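Local coordinates for glucose-binding protein (Thermus thermophilus HB27, PDB 2B3F) that binds galactose or glucose and probably serves as the sugar-capturing component of a binding-protein-dependent transport system, at residues Met1-Glu13 with Gly30-Gly43. Sequence-based numbering, arbitrary orientation.
Sequences MKLEIFSWWAGDE and GVEVINATVTGGAG. With GAL (beta-D-galactopyranose), chain G.
Trp8 lies against the loop after strand 32-37. Its CB sits 3.3 Å from Val38 O. CG is flanked by the backbone N and C (chi1 63°), which lays the indole along residues 40-43. CD1 comes 3.5 Å from Gly43 N and GAL O4. NE1 donates a nearly straight bond to GAL O5 (3.3 Å). CG, CD2 and CE2 lie over Gly43 N and CA (CD2 to Gly43 CA 3.3 Å). CE3, CZ3 and CH2 face Gly43 CA, a CH-pi contact 3.4 Å from the six-membered ring centroid. The ring lies where a CB on residue 43 would point, which fits glycine. CZ2 reaches GAL O1; GAL C1 lies at the ring edge. Replacing Trp8 by alanine would probably leave GAL O5 without this donor and open a gap over Gly43. Glu13 grips the sugar through OE1 at GAL O6 and OE2 at GAL O4. Ala42 N also donates to GAL O6 (2.9 Å, 177°), and Trp9 NE1 to GAL O3. Asp278, His348, His66 and Lys312 bind it too. Behind the site, seven backbone hydrogen bonds join residues 1-7 to 32-38. Parallel and linked through helix 15-27, the strands form a beta-alpha-beta unit of a periplasmic binding protein, with the sugar at their C-terminal ends.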
loop_
_atom_site.group_PDB
_atom_site.type_symbol
_atom_site.label_atom_id
_atom_site.label_comp_id
_atom_site.label_asym_id
_atom_site.label_seq_id
_atom_site.Cartn_x
_atom_site.Cartn_y
_atom_site.Cartn_z
ATOM N N MET A 1 14.799 1.808 30.126
ATOM C CA MET A 1 13.472 1.737 29.456
ATOM C C MET A 1 13.626 2.119 27.993
ATOM O O MET A 1 14.005 3.251 27.666
ATOM C CB MET A 1 12.481 2.670 30.139
ATOM C CG MET A 1 11.932 2.135 31.431
ATOM S SD MET A 1 10.348 1.322 31.191
ATOM C CE MET A 1 10.906 -0.309 30.806
ATOM N N LYS A 2 13.355 1.150 27.126
ATOM C CA LYS A 2 13.515 1.327 25.688
ATOM C C LYS A 2 12.349 0.736 24.913
ATOM O O LYS A 2 11.599 -0.115 25.408
ATOM C CB LYS A 2 14.813 0.681 25.226
ATOM C CG LYS A 2 16.048 1.310 25.847
ATOM C CD LYS A 2 17.305 0.631 25.402
ATOM C CE LYS A 2 18.525 1.252 26.096
ATOM N NZ LYS A 2 18.718 0.669 27.468
ATOM N N LEU A 3 12.194 1.225 23.683
ATOM C CA LEU A 3 11.242 0.668 22.734
ATOM C C LEU A 3 11.811 0.873 21.335
ATOM O O LEU A 3 12.061 1.997 20.934
ATOM C CB LEU A 3 9.892 1.348 22.828
ATOM C CG LEU A 3 8.902 0.919 21.731
ATOM C CD1 LEU A 3 8.410 -0.512 21.923
ATOM C CD2 LEU A 3 7.740 1.899 21.666
ATOM N N GLU A 4 12.000 -0.228 20.621
ATOM C CA GLU A 4 12.564 -0.201 19.271
ATOM C C GLU A 4 11.447 -0.511 18.266
ATOM O O GLU A 4 10.937 -1.621 18.224
ATOM C CB GLU A 4 13.690 -1.209 19.134
ATOM C CG GLU A 4 14.349 -1.152 17.770
ATOM C CD GLU A 4 15.404 -2.201 17.584
ATOM O OE1 GLU A 4 15.252 -3.314 18.133
ATOM O OE2 GLU A 4 16.380 -1.925 16.850
ATOM N N ILE A 5 11.117 0.490 17.460
ATOM C CA ILE A 5 10.031 0.417 16.483
ATOM C C ILE A 5 10.665 0.320 15.105
ATOM O O ILE A 5 11.384 1.226 14.705
ATOM C CB ILE A 5 9.170 1.673 16.494
ATOM C CG1 ILE A 5 8.508 1.895 17.874
ATOM C CG2 ILE A 5 8.084 1.583 15.434
ATOM C CD1 ILE A 5 7.947 3.265 18.047
ATOM N N PHE A 6 10.346 -0.756 14.399
ATOM C CA PHE A 6 10.926 -1.055 13.090
ATOM C C PHE A 6 9.882 -0.744 12.009
ATOM O O PHE A 6 8.731 -1.159 12.094
ATOM C CB PHE A 6 11.362 -2.519 13.082
ATOM C CG PHE A 6 12.135 -2.955 11.852
ATOM C CD1 PHE A 6 13.507 -3.164 11.925
ATOM C CD2 PHE A 6 11.479 -3.231 10.656
ATOM C CE1 PHE A 6 14.236 -3.594 10.800
ATOM C CE2 PHE A 6 12.209 -3.684 9.537
ATOM C CZ PHE A 6 13.580 -3.857 9.631
ATOM N N SER A 7 10.270 0.020 10.990
ATOM C CA SER A 7 9.346 0.411 9.929
ATOM C C SER A 7 10.151 0.872 8.710
ATOM O O SER A 7 11.391 0.920 8.750
ATOM C CB SER A 7 8.417 1.554 10.380
ATOM O OG SER A 7 9.059 2.829 10.332
ATOM N N TRP A 8 9.430 1.230 7.659
ATOM C CA TRP A 8 10.066 1.901 6.516
ATOM C C TRP A 8 9.624 3.337 6.349
ATOM O O TRP A 8 9.726 3.925 5.249
ATOM C CB TRP A 8 9.923 1.072 5.237
ATOM C CG TRP A 8 8.590 0.804 4.679
ATOM C CD1 TRP A 8 7.913 1.538 3.743
ATOM C CD2 TRP A 8 7.803 -0.373 4.901
ATOM N NE1 TRP A 8 6.733 0.905 3.387
ATOM C CE2 TRP A 8 6.652 -0.276 4.082
ATOM C CE3 TRP A 8 7.956 -1.498 5.719
ATOM C CZ2 TRP A 8 5.659 -1.264 4.072
ATOM C CZ3 TRP A 8 6.978 -2.461 5.707
ATOM C CH2 TRP A 8 5.850 -2.342 4.894
ATOM N N TRP A 9 9.176 3.949 7.449
ATOM C CA TRP A 9 8.674 5.289 7.363
ATOM C C TRP A 9 9.785 6.329 7.578
ATOM O O TRP A 9 9.772 7.130 8.498
ATOM C CB TRP A 9 7.496 5.446 8.325
ATOM C CG TRP A 9 6.285 4.708 7.869
ATOM C CD1 TRP A 9 5.873 4.470 6.578
ATOM C CD2 TRP A 9 5.305 4.106 8.718
ATOM N NE1 TRP A 9 4.697 3.751 6.585
ATOM C CE2 TRP A 9 4.326 3.524 7.886
ATOM C CE3 TRP A 9 5.162 4.009 10.104
ATOM C CZ2 TRP A 9 3.212 2.867 8.398
ATOM C CZ3 TRP A 9 4.067 3.318 10.615
ATOM C CH2 TRP A 9 3.099 2.787 9.767
ATOM N N ALA A 10 10.758 6.288 6.677
ATOM C CA ALA A 10 11.906 7.178 6.714
ATOM C C ALA A 10 11.628 8.454 5.940
ATOM O O ALA A 10 10.732 8.524 5.088
ATOM C CB ALA A 10 13.092 6.458 6.112
ATOM N N GLY A 11 12.439 9.478 6.219
ATOM C CA GLY A 11 12.390 10.691 5.465
ATOM C C GLY A 11 11.025 11.315 5.515
ATOM O O GLY A 11 10.430 11.443 6.607
ATOM N N ASP A 12 10.499 11.657 4.340
ATOM C CA ASP A 12 9.250 12.373 4.283
ATOM C C ASP A 12 8.054 11.451 4.525
ATOM O O ASP A 12 6.933 11.927 4.559
ATOM C CB ASP A 12 9.087 13.180 2.987
ATOM C CG ASP A 12 9.112 12.324 1.736
ATOM O OD1 ASP A 12 8.439 11.262 1.683
ATOM O OD2 ASP A 12 9.804 12.753 0.754
ATOM N N GLU A 13 8.299 10.151 4.672
ATOM C CA GLU A 13 7.233 9.253 5.134
ATOM C C GLU A 13 7.056 9.273 6.645
ATOM O O GLU A 13 6.073 8.697 7.159
ATOM C CB GLU A 13 7.483 7.827 4.642
ATOM C CG GLU A 13 7.474 7.699 3.106
ATOM C CD GLU A 13 6.950 6.372 2.620
ATOM O OE1 GLU A 13 7.596 5.736 1.745
ATOM O OE2 GLU A 13 5.857 5.974 3.097
ATOM N N GLY A 30 9.333 7.713 30.691
ATOM C CA GLY A 30 10.478 6.850 30.955
ATOM C C GLY A 30 11.177 6.238 29.747
ATOM O O GLY A 30 12.380 5.955 29.795
ATOM N N VAL A 31 10.440 6.043 28.653
ATOM C CA VAL A 31 10.916 5.181 27.560
ATOM C C VAL A 31 11.727 5.954 26.521
ATOM O O VAL A 31 11.260 6.966 25.997
ATOM C CB VAL A 31 9.737 4.486 26.829
ATOM C CG1 VAL A 31 10.269 3.490 25.800
ATOM C CG2 VAL A 31 8.811 3.788 27.814
ATOM N N GLU A 32 12.930 5.463 26.218
ATOM C CA GLU A 32 13.701 5.950 25.081
ATOM C C GLU A 32 13.256 5.161 23.845
ATOM O O GLU A 32 13.389 3.939 23.790
ATOM C CB GLU A 32 15.204 5.776 25.296
ATOM C CG GLU A 32 16.069 6.088 24.048
ATOM C CD GLU A 32 16.590 7.528 23.996
ATOM O OE1 GLU A 32 17.153 8.005 25.024
ATOM O OE2 GLU A 32 16.450 8.176 22.924
ATOM N N VAL A 33 12.730 5.886 22.866
ATOM C CA VAL A 33 12.175 5.279 21.656
ATOM C C VAL A 33 13.192 5.313 20.531
ATOM O O VAL A 33 13.664 6.394 20.138
ATOM C CB VAL A 33 10.897 5.993 21.212
ATOM C CG1 VAL A 33 10.314 5.329 19.960
ATOM C CG2 VAL A 33 9.872 6.005 22.349
ATOM N N ILE A 34 13.552 4.120 20.057
ATOM C CA ILE A 34 14.469 3.943 18.937
ATOM C C ILE A 34 13.613 3.819 17.672
ATOM O O ILE A 34 12.870 2.871 17.516
ATOM C CB ILE A 34 15.388 2.721 19.115
ATOM C CG1 ILE A 34 16.239 2.879 20.373
ATOM C CG2 ILE A 34 16.328 2.564 17.937
ATOM C CD1 ILE A 34 15.729 2.176 21.542
ATOM N N ASN A 35 13.714 4.824 16.809
ATOM C CA ASN A 35 12.978 4.868 15.558
ATOM C C ASN A 35 13.845 4.187 14.505
ATOM O O ASN A 35 14.668 4.825 13.856
ATOM C CB ASN A 35 12.645 6.304 15.184
ATOM C CG ASN A 35 11.751 6.392 13.945
ATOM O OD1 ASN A 35 11.408 5.372 13.356
ATOM N ND2 ASN A 35 11.370 7.602 13.560
ATOM N N ALA A 36 13.658 2.880 14.364
ATOM C CA ALA A 36 14.512 2.032 13.520
ATOM C C ALA A 36 13.912 1.893 12.127
ATOM O O ALA A 36 13.307 0.879 11.808
ATOM C CB ALA A 36 14.682 0.684 14.160
ATOM N N THR A 37 14.083 2.922 11.302
ATOM C CA THR A 37 13.610 2.885 9.926
ATOM C C THR A 37 14.630 2.246 8.975
ATOM O O THR A 37 15.846 2.445 9.110
ATOM C CB THR A 37 13.303 4.281 9.411
ATOM O OG1 THR A 37 14.435 5.131 9.664
ATOM C CG2 THR A 37 12.058 4.843 10.103
ATOM N N VAL A 38 14.117 1.458 8.044
ATOM C CA VAL A 38 14.903 0.919 6.932
ATOM C C VAL A 38 14.375 1.610 5.697
ATOM O O VAL A 38 13.236 1.416 5.309
ATOM C CB VAL A 38 14.802 -0.609 6.791
ATOM C CG1 VAL A 38 15.565 -1.087 5.561
ATOM C CG2 VAL A 38 15.326 -1.280 8.038
ATOM N N THR A 39 15.210 2.448 5.086
ATOM C CA THR A 39 14.755 3.304 4.009
ATOM C C THR A 39 14.500 2.498 2.735
ATOM O O THR A 39 15.348 1.676 2.316
ATOM C CB THR A 39 15.812 4.377 3.686
ATOM O OG1 THR A 39 16.193 5.059 4.895
ATOM C CG2 THR A 39 15.281 5.375 2.631
ATOM N N GLY A 40 13.326 2.705 2.146
ATOM C CA GLY A 40 12.949 2.039 0.894
ATOM C C GLY A 40 11.446 1.937 0.749
ATOM O O GLY A 40 10.753 1.383 1.612
ATOM N N GLY A 41 10.933 2.479 -0.345
ATOM C CA GLY A 41 9.511 2.460 -0.631
ATOM C C GLY A 41 8.921 1.072 -0.568
ATOM O O GLY A 41 9.561 0.090 -0.979
ATOM N N ALA A 42 7.696 0.984 -0.048
ATOM C CA ALA A 42 6.917 -0.261 -0.028
ATOM C C ALA A 42 7.557 -1.410 0.745
ATOM O O ALA A 42 7.134 -2.570 0.619
ATOM C CB ALA A 42 6.551 -0.733 -1.458
ATOM N N GLY A 43 8.550 -1.108 1.573
ATOM C CA GLY A 43 9.101 -2.118 2.470
ATOM C C GLY A 43 9.962 -3.199 1.846
ATOM O O GLY A 43 10.306 -4.167 2.501
HETATM C C1 GAL G . 3.297 0.746 1.589
HETATM C C2 GAL G . 2.990 1.085 3.054
HETATM C C3 GAL G . 2.712 2.569 3.248
HETATM C C4 GAL G . 3.824 3.424 2.639
HETATM C C5 GAL G . 4.109 2.916 1.204
HETATM C C6 GAL G . 5.226 3.673 0.467
HETATM O O1 GAL G . 3.617 -0.604 1.438
HETATM O O2 GAL G . 1.891 0.276 3.502
HETATM O O3 GAL G . 2.591 2.866 4.632
HETATM O O4 GAL G . 4.942 3.324 3.481
HETATM O O5 GAL G . 4.415 1.543 1.185
HETATM O O6 GAL G . 6.475 3.352 1.001
HETATM O O HOH W 1 10.478 2.959 12.596
HETATM O O HOH W 2 11.462 4.513 3.212
HETATM O O HOH W 3 10.953 8.499 10.628
#